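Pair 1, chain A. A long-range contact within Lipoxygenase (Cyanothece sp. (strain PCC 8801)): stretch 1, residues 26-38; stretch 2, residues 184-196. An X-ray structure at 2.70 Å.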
# COMPACT_ATOMS: atom_id res chain seq x y z
N GLY A 26 -7.71 5.51 26.35
CA GLY A 26 -7.35 4.93 25.07
C GLY A 26 -5.86 4.69 24.95
O GLY A 26 -5.44 3.61 24.52
N ARG A 27 -5.06 5.68 25.32
CA ARG A 27 -3.62 5.57 25.18
C ARG A 27 -3.04 4.47 26.06
O ARG A 27 -2.16 3.73 25.64
CB ARG A 27 -2.94 6.91 25.46
CG ARG A 27 -2.98 7.86 24.26
CD ARG A 27 -1.99 9.00 24.39
NE ARG A 27 -2.64 10.22 24.88
CZ ARG A 27 -3.42 10.99 24.14
NH1 ARG A 27 -3.67 10.68 22.88
NH2 ARG A 27 -3.97 12.08 24.68
N LYS A 28 -3.56 4.35 27.29
CA LYS A 28 -3.14 3.27 28.17
C LYS A 28 -3.44 1.91 27.53
O LYS A 28 -2.57 1.03 27.48
CB LYS A 28 -3.81 3.38 29.54
CG LYS A 28 -3.43 2.27 30.51
CD LYS A 28 -3.74 2.66 31.95
CE LYS A 28 -3.38 1.56 32.93
NZ LYS A 28 -4.24 0.35 32.78
N LEU A 29 -4.67 1.74 27.04
CA LEU A 29 -5.04 0.47 26.42
C LEU A 29 -4.18 0.13 25.22
O LEU A 29 -3.76 -1.01 25.05
CB LEU A 29 -6.52 0.47 26.02
CG LEU A 29 -7.49 0.30 27.19
CD1 LEU A 29 -8.89 0.01 26.67
CD2 LEU A 29 -7.02 -0.80 28.14
N ILE A 30 -3.93 1.13 24.37
CA ILE A 30 -3.09 0.94 23.19
C ILE A 30 -1.69 0.51 23.58
O ILE A 30 -1.18 -0.51 23.12
CB ILE A 30 -3.01 2.23 22.35
CG1 ILE A 30 -4.36 2.54 21.71
CG2 ILE A 30 -1.94 2.10 21.28
CD1 ILE A 30 -4.35 3.81 20.87
N GLU A 31 -1.06 1.30 24.45
CA GLU A 31 0.31 1.04 24.88
C GLU A 31 0.45 -0.34 25.52
O GLU A 31 1.44 -1.04 25.29
CB GLU A 31 0.77 2.13 25.86
CG GLU A 31 1.01 3.48 25.20
CD GLU A 31 1.39 4.57 26.20
OE1 GLU A 31 0.75 4.65 27.28
OE2 GLU A 31 2.33 5.34 25.91
N GLU A 32 -0.53 -0.73 26.31
CA GLU A 32 -0.45 -2.03 26.97
C GLU A 32 -0.67 -3.15 25.97
O GLU A 32 0.03 -4.16 26.01
CB GLU A 32 -1.43 -2.11 28.14
CG GLU A 32 -0.84 -1.48 29.40
CD GLU A 32 -1.85 -1.27 30.50
OE1 GLU A 32 -2.98 -1.81 30.40
OE2 GLU A 32 -1.52 -0.55 31.47
N LYS A 33 -1.60 -2.95 25.03
CA LYS A 33 -1.79 -3.88 23.92
C LYS A 33 -0.48 -4.13 23.20
O LYS A 33 -0.15 -5.26 22.84
CB LYS A 33 -2.83 -3.33 22.94
CG LYS A 33 -3.21 -4.28 21.81
CD LYS A 33 -4.25 -3.62 20.91
CE LYS A 33 -4.98 -4.64 20.03
NZ LYS A 33 -6.20 -4.05 19.40
N ALA A 34 0.28 -3.05 23.00
CA ALA A 34 1.60 -3.15 22.39
C ALA A 34 2.58 -3.91 23.27
O ALA A 34 3.40 -4.68 22.77
CB ALA A 34 2.14 -1.77 22.10
N GLU A 35 2.50 -3.70 24.58
CA GLU A 35 3.48 -4.28 25.49
C GLU A 35 3.27 -5.79 25.72
O GLU A 35 4.23 -6.51 25.96
CB GLU A 35 3.48 -3.54 26.83
CG GLU A 35 2.65 -4.20 27.93
CD GLU A 35 2.70 -3.43 29.25
OE1 GLU A 35 3.54 -2.52 29.37
OE2 GLU A 35 1.89 -3.75 30.15
N LYS A 36 2.02 -6.25 25.64
CA LYS A 36 1.73 -7.66 25.91
C LYS A 36 2.16 -8.56 24.75
O LYS A 36 2.45 -9.74 24.93
CB LYS A 36 0.24 -7.88 26.18
CG LYS A 36 -0.44 -6.86 27.07
CD LYS A 36 -0.32 -7.17 28.55
CE LYS A 36 -1.31 -6.33 29.34
NZ LYS A 36 -1.49 -6.81 30.74
N GLN A 37 2.19 -7.99 23.55
CA GLN A 37 2.49 -8.77 22.35
C GLN A 37 4.00 -8.92 22.16
O GLN A 37 4.47 -9.32 21.10
CB GLN A 37 1.85 -8.12 21.13
CG GLN A 37 0.33 -8.18 21.16
CD GLN A 37 -0.31 -7.50 19.96
OE1 GLN A 37 0.29 -6.62 19.34
NE2 GLN A 37 -1.53 -7.91 19.63
N VAL A 38 4.75 -8.61 23.21
CA VAL A 38 6.19 -8.85 23.22
C VAL A 38 6.47 -10.12 24.02
O VAL A 38 6.07 -10.24 25.18
CB VAL A 38 6.96 -7.67 23.83
CG1 VAL A 38 8.45 -7.98 23.88
CG2 VAL A 38 6.70 -6.40 23.05
N ASP A 184 1.04 -8.27 12.49
CA ASP A 184 1.98 -7.18 12.25
C ASP A 184 1.30 -5.84 12.47
O ASP A 184 0.90 -5.16 11.53
CB ASP A 184 2.56 -7.28 10.83
CG ASP A 184 3.50 -6.13 10.49
OD1 ASP A 184 4.15 -5.59 11.42
OD2 ASP A 184 3.59 -5.78 9.30
N ASP A 185 1.16 -5.46 13.75
CA ASP A 185 0.45 -4.25 14.13
C ASP A 185 1.25 -2.98 13.86
O ASP A 185 2.47 -3.04 13.71
CB ASP A 185 0.08 -4.30 15.61
CG ASP A 185 -1.23 -3.60 15.90
OD1 ASP A 185 -1.76 -2.93 14.98
OD2 ASP A 185 -1.72 -3.72 17.05
N TYR A 186 0.56 -1.85 13.80
CA TYR A 186 1.22 -0.55 13.70
C TYR A 186 2.10 -0.28 14.92
O TYR A 186 2.00 -0.95 15.94
CB TYR A 186 0.20 0.59 13.60
CG TYR A 186 -0.74 0.57 12.42
CD1 TYR A 186 -0.27 0.59 11.11
CD2 TYR A 186 -2.11 0.58 12.62
CE1 TYR A 186 -1.14 0.60 10.04
CE2 TYR A 186 -2.99 0.60 11.56
CZ TYR A 186 -2.51 0.61 10.27
OH TYR A 186 -3.40 0.62 9.23
N SER A 187 2.97 0.73 14.81
CA SER A 187 3.65 1.27 15.98
C SER A 187 2.62 2.05 16.80
O SER A 187 1.63 2.53 16.24
CB SER A 187 4.82 2.17 15.59
OG SER A 187 5.38 1.79 14.35
N VAL A 188 2.85 2.18 18.10
CA VAL A 188 1.94 2.96 18.93
C VAL A 188 1.91 4.42 18.48
O VAL A 188 0.89 5.11 18.63
CB VAL A 188 2.34 2.90 20.42
CG1 VAL A 188 1.83 1.61 21.05
CG2 VAL A 188 3.84 3.03 20.57
N GLY A 189 3.02 4.89 17.92
CA GLY A 189 3.10 6.23 17.38
C GLY A 189 2.16 6.44 16.21
O GLY A 189 1.39 7.40 16.19
N ARG A 190 2.23 5.54 15.24
CA ARG A 190 1.35 5.54 14.07
C ARG A 190 -0.12 5.57 14.50
O ARG A 190 -0.92 6.36 13.97
CB ARG A 190 1.67 4.32 13.20
CG ARG A 190 0.60 3.92 12.20
CD ARG A 190 0.32 5.02 11.19
NE ARG A 190 -0.74 4.64 10.25
CZ ARG A 190 -2.02 4.47 10.60
NH1 ARG A 190 -2.91 4.13 9.68
NH2 ARG A 190 -2.41 4.63 11.86
N LYS A 191 -0.46 4.73 15.47
CA LYS A 191 -1.80 4.70 16.05
C LYS A 191 -2.19 6.06 16.66
O LYS A 191 -3.27 6.59 16.37
CB LYS A 191 -1.89 3.62 17.13
CG LYS A 191 -1.79 2.20 16.61
CD LYS A 191 -2.38 1.22 17.61
CE LYS A 191 -2.37 -0.22 17.09
NZ LYS A 191 -3.08 -1.16 18.01
N PHE A 192 -1.31 6.60 17.50
CA PHE A 192 -1.57 7.86 18.18
C PHE A 192 -1.79 9.02 17.20
O PHE A 192 -2.73 9.80 17.35
CB PHE A 192 -0.42 8.20 19.13
CG PHE A 192 -0.39 7.35 20.36
CD1 PHE A 192 -1.49 6.60 20.73
CD2 PHE A 192 0.74 7.30 21.16
CE1 PHE A 192 -1.46 5.81 21.87
CE2 PHE A 192 0.78 6.52 22.30
CZ PHE A 192 -0.33 5.78 22.66
N GLN A 193 -0.92 9.11 16.20
CA GLN A 193 -1.07 10.12 15.16
C GLN A 193 -2.40 9.95 14.44
O GLN A 193 -3.11 10.94 14.18
CB GLN A 193 0.08 10.04 14.15
CG GLN A 193 1.40 10.53 14.68
CD GLN A 193 2.30 11.03 13.57
OE1 GLN A 193 1.86 11.22 12.43
NE2 GLN A 193 3.58 11.26 13.89
N ALA A 194 -2.75 8.71 14.14
CA ALA A 194 -4.02 8.45 13.46
C ALA A 194 -5.19 8.98 14.27
O ALA A 194 -6.00 9.77 13.77
CB ALA A 194 -4.19 6.96 13.20
N TYR A 195 -5.27 8.56 15.53
CA TYR A 195 -6.41 8.91 16.37
C TYR A 195 -6.45 10.40 16.67
O TYR A 195 -7.53 10.98 16.83
CB TYR A 195 -6.38 8.08 17.66
CG TYR A 195 -6.66 6.62 17.41
CD1 TYR A 195 -7.77 6.23 16.66
CD2 TYR A 195 -5.81 5.62 17.89
CE1 TYR A 195 -8.04 4.89 16.42
CE2 TYR A 195 -6.07 4.28 17.65
CZ TYR A 195 -7.19 3.92 16.91
OH TYR A 195 -7.45 2.59 16.66
N ALA A 196 -5.29 11.02 16.73
CA ALA A 196 -5.21 12.46 16.95
C ALA A 196 -5.78 13.22 15.76
O ALA A 196 -6.68 14.06 15.91
CB ALA A 196 -3.77 12.88 17.21

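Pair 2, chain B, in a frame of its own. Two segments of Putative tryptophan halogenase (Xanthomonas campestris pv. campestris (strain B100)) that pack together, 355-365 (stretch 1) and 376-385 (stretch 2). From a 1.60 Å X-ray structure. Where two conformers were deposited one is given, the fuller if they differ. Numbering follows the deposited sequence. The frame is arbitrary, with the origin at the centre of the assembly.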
# COMPACT_ATOMS: atom_id res chain seq x y z
N GLN B 355 0.27 18.81 2.91
CA GLN B 355 0.62 18.32 1.59
C GLN B 355 -0.28 17.17 1.18
O GLN B 355 -0.75 17.12 0.03
CB GLN B 355 2.08 17.86 1.57
CG GLN B 355 2.40 16.99 0.36
CD GLN B 355 3.87 16.61 0.32
OE1 GLN B 355 4.73 17.27 0.97
NE2 GLN B 355 4.20 15.58 -0.47
N ARG B 356 -0.54 16.22 2.10
CA ARG B 356 -1.41 15.10 1.72
C ARG B 356 -2.81 15.58 1.33
O ARG B 356 -3.40 15.08 0.37
CB ARG B 356 -1.54 14.08 2.86
CG ARG B 356 -0.24 13.34 3.16
CD ARG B 356 0.25 12.48 1.97
NE ARG B 356 -0.82 11.57 1.58
CZ ARG B 356 -1.21 11.36 0.32
NH1 ARG B 356 -0.62 12.00 -0.69
NH2 ARG B 356 -2.21 10.50 0.09
N GLY B 357 -3.36 16.52 2.09
CA GLY B 357 -4.69 17.01 1.76
C GLY B 357 -4.71 17.66 0.39
O GLY B 357 -5.68 17.52 -0.36
N ILE B 358 -3.63 18.38 0.05
CA ILE B 358 -3.55 19.08 -1.24
C ILE B 358 -3.37 18.07 -2.38
O ILE B 358 -4.06 18.11 -3.41
CB ILE B 358 -2.38 20.08 -1.22
CG1 ILE B 358 -2.64 21.21 -0.23
CG2 ILE B 358 -2.10 20.63 -2.66
CD1 ILE B 358 -1.37 22.01 0.13
N VAL B 359 -2.38 17.19 -2.24
CA VAL B 359 -2.08 16.22 -3.28
C VAL B 359 -3.28 15.32 -3.50
O VAL B 359 -3.64 15.01 -4.65
CB VAL B 359 -0.82 15.41 -2.91
CG1 VAL B 359 -0.64 14.20 -3.89
CG2 VAL B 359 0.40 16.33 -3.00
N ARG B 360 -3.94 14.89 -2.43
CA ARG B 360 -5.11 14.05 -2.61
C ARG B 360 -6.21 14.80 -3.34
O ARG B 360 -6.89 14.22 -4.20
CB ARG B 360 -5.64 13.54 -1.27
CG ARG B 360 -6.68 12.43 -1.44
CD ARG B 360 -7.32 12.09 -0.10
NE ARG B 360 -6.28 11.78 0.89
CZ ARG B 360 -6.03 12.53 1.97
NH1 ARG B 360 -6.72 13.63 2.24
NH2 ARG B 360 -5.04 12.14 2.78
N LEU B 361 -6.39 16.09 -3.02
CA LEU B 361 -7.40 16.90 -3.72
C LEU B 361 -7.07 17.00 -5.20
O LEU B 361 -7.96 16.89 -6.06
CB LEU B 361 -7.45 18.31 -3.13
CG LEU B 361 -8.46 19.29 -3.79
CD1 LEU B 361 -9.89 18.72 -3.89
CD2 LEU B 361 -8.48 20.62 -2.99
N LEU B 362 -5.79 17.26 -5.52
CA LEU B 362 -5.43 17.38 -6.93
C LEU B 362 -5.63 16.05 -7.66
O LEU B 362 -5.99 16.02 -8.85
CB LEU B 362 -4.00 17.89 -7.06
CG LEU B 362 -3.90 19.36 -6.64
CD1 LEU B 362 -2.43 19.86 -6.69
CD2 LEU B 362 -4.80 20.26 -7.49
N GLN B 363 -5.39 14.93 -6.98
CA GLN B 363 -5.61 13.63 -7.61
C GLN B 363 -7.08 13.29 -7.78
O GLN B 363 -7.40 12.38 -8.55
CB GLN B 363 -4.90 12.53 -6.81
CG GLN B 363 -3.41 12.63 -6.97
CD GLN B 363 -2.67 11.63 -6.17
OE1 GLN B 363 -3.09 11.29 -5.08
NE2 GLN B 363 -1.52 11.19 -6.67
N THR B 364 -7.98 14.01 -7.11
CA THR B 364 -9.42 13.80 -7.30
C THR B 364 -10.11 15.10 -7.67
O THR B 364 -11.28 15.33 -7.33
CB THR B 364 -10.06 13.18 -6.05
OG1 THR B 364 -11.42 12.83 -6.34
CG2 THR B 364 -10.01 14.16 -4.91
N PHE B 365 -9.40 15.97 -8.41
CA PHE B 365 -9.89 17.32 -8.56
C PHE B 365 -11.21 17.33 -9.34
O PHE B 365 -11.31 16.66 -10.36
CB PHE B 365 -8.89 18.28 -9.23
CG PHE B 365 -9.23 19.71 -8.94
CD1 PHE B 365 -8.88 20.29 -7.72
CD2 PHE B 365 -10.06 20.42 -9.80
CE1 PHE B 365 -9.29 21.57 -7.41
CE2 PHE B 365 -10.44 21.72 -9.48
CZ PHE B 365 -10.07 22.28 -8.29
N GLU B 376 -14.73 9.11 -0.96
CA GLU B 376 -13.43 8.48 -1.12
C GLU B 376 -12.35 9.34 -0.48
O GLU B 376 -11.48 8.82 0.24
CB GLU B 376 -13.15 8.24 -2.59
CG GLU B 376 -11.74 7.76 -2.96
CD GLU B 376 -11.41 6.35 -2.52
OE1 GLU B 376 -12.35 5.54 -2.36
OE2 GLU B 376 -10.21 6.04 -2.34
N TYR B 377 -12.42 10.65 -0.71
CA TYR B 377 -11.45 11.57 -0.14
C TYR B 377 -11.43 11.47 1.38
O TYR B 377 -10.37 11.32 1.99
CB TYR B 377 -11.76 13.00 -0.60
CG TYR B 377 -10.72 14.05 -0.18
CD1 TYR B 377 -10.76 14.61 1.08
CD2 TYR B 377 -9.74 14.47 -1.07
CE1 TYR B 377 -9.80 15.55 1.48
CE2 TYR B 377 -8.77 15.44 -0.67
CZ TYR B 377 -8.84 15.98 0.60
OH TYR B 377 -7.92 16.92 1.03
N ASN B 378 -12.61 11.52 1.99
CA ASN B 378 -12.71 11.49 3.46
C ASN B 378 -12.23 10.16 3.99
O ASN B 378 -11.57 10.12 5.04
CB ASN B 378 -14.16 11.73 3.88
CG ASN B 378 -14.53 13.17 3.74
OD1 ASN B 378 -13.66 14.06 3.87
ND2 ASN B 378 -15.81 13.45 3.44
N ARG B 379 -12.52 9.07 3.28
CA ARG B 379 -12.09 7.74 3.76
C ARG B 379 -10.57 7.64 3.82
O ARG B 379 -10.00 7.12 4.80
CB ARG B 379 -12.66 6.66 2.84
CG ARG B 379 -12.55 5.26 3.41
CD ARG B 379 -12.67 4.23 2.29
NE ARG B 379 -11.36 3.91 1.77
CZ ARG B 379 -11.03 4.06 0.49
NH1 ARG B 379 -11.94 4.49 -0.35
NH2 ARG B 379 -9.80 3.77 0.07
N GLN B 380 -9.90 8.10 2.76
CA GLN B 380 -8.45 8.06 2.72
C GLN B 380 -7.87 8.96 3.80
O GLN B 380 -6.93 8.57 4.50
CB GLN B 380 -7.95 8.49 1.34
CG GLN B 380 -8.27 7.56 0.18
CD GLN B 380 -7.52 7.98 -1.07
OE1 GLN B 380 -6.46 8.63 -0.99
NE2 GLN B 380 -8.05 7.62 -2.24
N ALA B 381 -8.44 10.15 3.96
CA ALA B 381 -7.92 11.07 4.97
C ALA B 381 -8.03 10.45 6.36
O ALA B 381 -7.09 10.54 7.17
CB ALA B 381 -8.69 12.39 4.94
N ALA B 382 -9.18 9.85 6.65
CA ALA B 382 -9.42 9.27 7.97
C ALA B 382 -8.45 8.12 8.25
O ALA B 382 -7.88 8.03 9.34
CB ALA B 382 -10.87 8.81 8.08
N GLU B 383 -8.22 7.26 7.27
CA GLU B 383 -7.30 6.14 7.47
C GLU B 383 -5.88 6.64 7.68
O GLU B 383 -5.16 6.13 8.55
CB GLU B 383 -7.36 5.18 6.28
CG GLU B 383 -8.58 4.27 6.40
CD GLU B 383 -8.95 3.54 5.13
OE1 GLU B 383 -8.16 3.56 4.16
OE2 GLU B 383 -10.05 2.95 5.12
N GLU B 384 -5.45 7.63 6.90
CA GLU B 384 -4.08 8.10 7.03
C GLU B 384 -3.83 8.76 8.38
O GLU B 384 -2.78 8.53 9.00
CB GLU B 384 -3.74 9.07 5.90
CG GLU B 384 -3.52 8.36 4.57
CD GLU B 384 -3.20 9.38 3.46
OE1 GLU B 384 -2.50 10.37 3.74
OE2 GLU B 384 -3.64 9.17 2.32
N ILE B 385 -4.79 9.56 8.87
CA ILE B 385 -4.53 10.31 10.10
C ILE B 385 -4.59 9.38 11.31
O ILE B 385 -3.85 9.57 12.28
CB ILE B 385 -5.48 11.52 10.24
CG1 ILE B 385 -5.03 12.42 11.38
CG2 ILE B 385 -6.95 11.10 10.50
CD1 ILE B 385 -3.72 12.87 11.21

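The sharpest difference lies at one matched position: the knob is Ile A30 in pair 1 and Arg B360 in pair 2, so a site filled by hydrocarbon in one is occupied by a guanidinium in the other. Pair 1 has no hydrogen bond across its two stretches, whereas pair 2 has four, three of them belonging to salt bridges and one of those three weak (Arg B360 NH2 to Glu B384 OE2, 3.3 Å).

The backbones nevertheless coincide. N, CA and C atoms of 14 central residues superpose with an RMSD of 0.4 Å, and in each pair two helices run nearly antiparallel, at 157° with a closest axial approach of 10.4 Å in pair 1 and at 152° and 10.8 Å in pair 2. The buried areas are also similar, 452 and 407 Å². The CA atoms of Ile A30 and Arg B360 fall 0.3 Å apart, and the hole around them is built from the same four positions: Val A188, Lys A191, Phe A192 and Tyr A195 in pair 1, matching Tyr B377, Gln B380, Ala B381 and Glu B384 in pair 2.

In pair 1 the knob is short and its contacts are van der Waals. Ile A30 CG2 lies 3.8 Å from Val A188 CG1 and 3.8 Å from Lys A191 CD, while Ile A30 CD1 is 3.7 Å from Phe A192 CE1 and 3.7 Å from Tyr A195 CE2. The Phe A192 ring extends the apolar patch: Ile A30 CD1 meets its edge, and Arg A27 CD sits over one face, 4.1 Å from the ring centroid and 14° off the normal.

In pair 2 the ring in the contact is that of Tyr B377, which matches Val A188, while the positions of the two pair 1 rings, Phe A192 and Tyr A195, are held by Ala B381 and Glu B384. Arg B360 CD lies over a face of Tyr B377, 3.5 Å from Tyr B377 CD2, and Arg B360 CZ is 4.8 Å from the centroid of the Tyr B377 ring, 16° off the normal, a cation-pi arrangement. Ala B381 is small, and its CB lies over the guanidinium face, 3.6 Å from Arg B360 NH1. The charge is met by Glu B384, with Arg B360 NH2 3.2 Å from Glu B384 OE1. Arg B356 holds the same carboxylate by two bonds, Arg B356 NE to Glu B384 OE1 and Arg B356 NH2 to Glu B384 OE2, both 3.0 Å and nearly linear at 169° and 176°. Arg B356 matches Gly A26, which has no side chain and makes no contact with the opposite stretch.

Two further matches show how the partners adjust. Gly B357, at the position of Arg A27, contributes its backbone: Tyr B377 OH donates to Gly B357 O at 2.7 Å, and an ideal CB on that glycine would lie 3.5 Å from Tyr B377 OH. At the Ala A34 and Thr B364 positions a methyl packs in both pairs, Ala A34 CB being 3.6 Å from Val A188 CG1 and Thr B364 CG2 3.9 Å from Tyr B377 CD2.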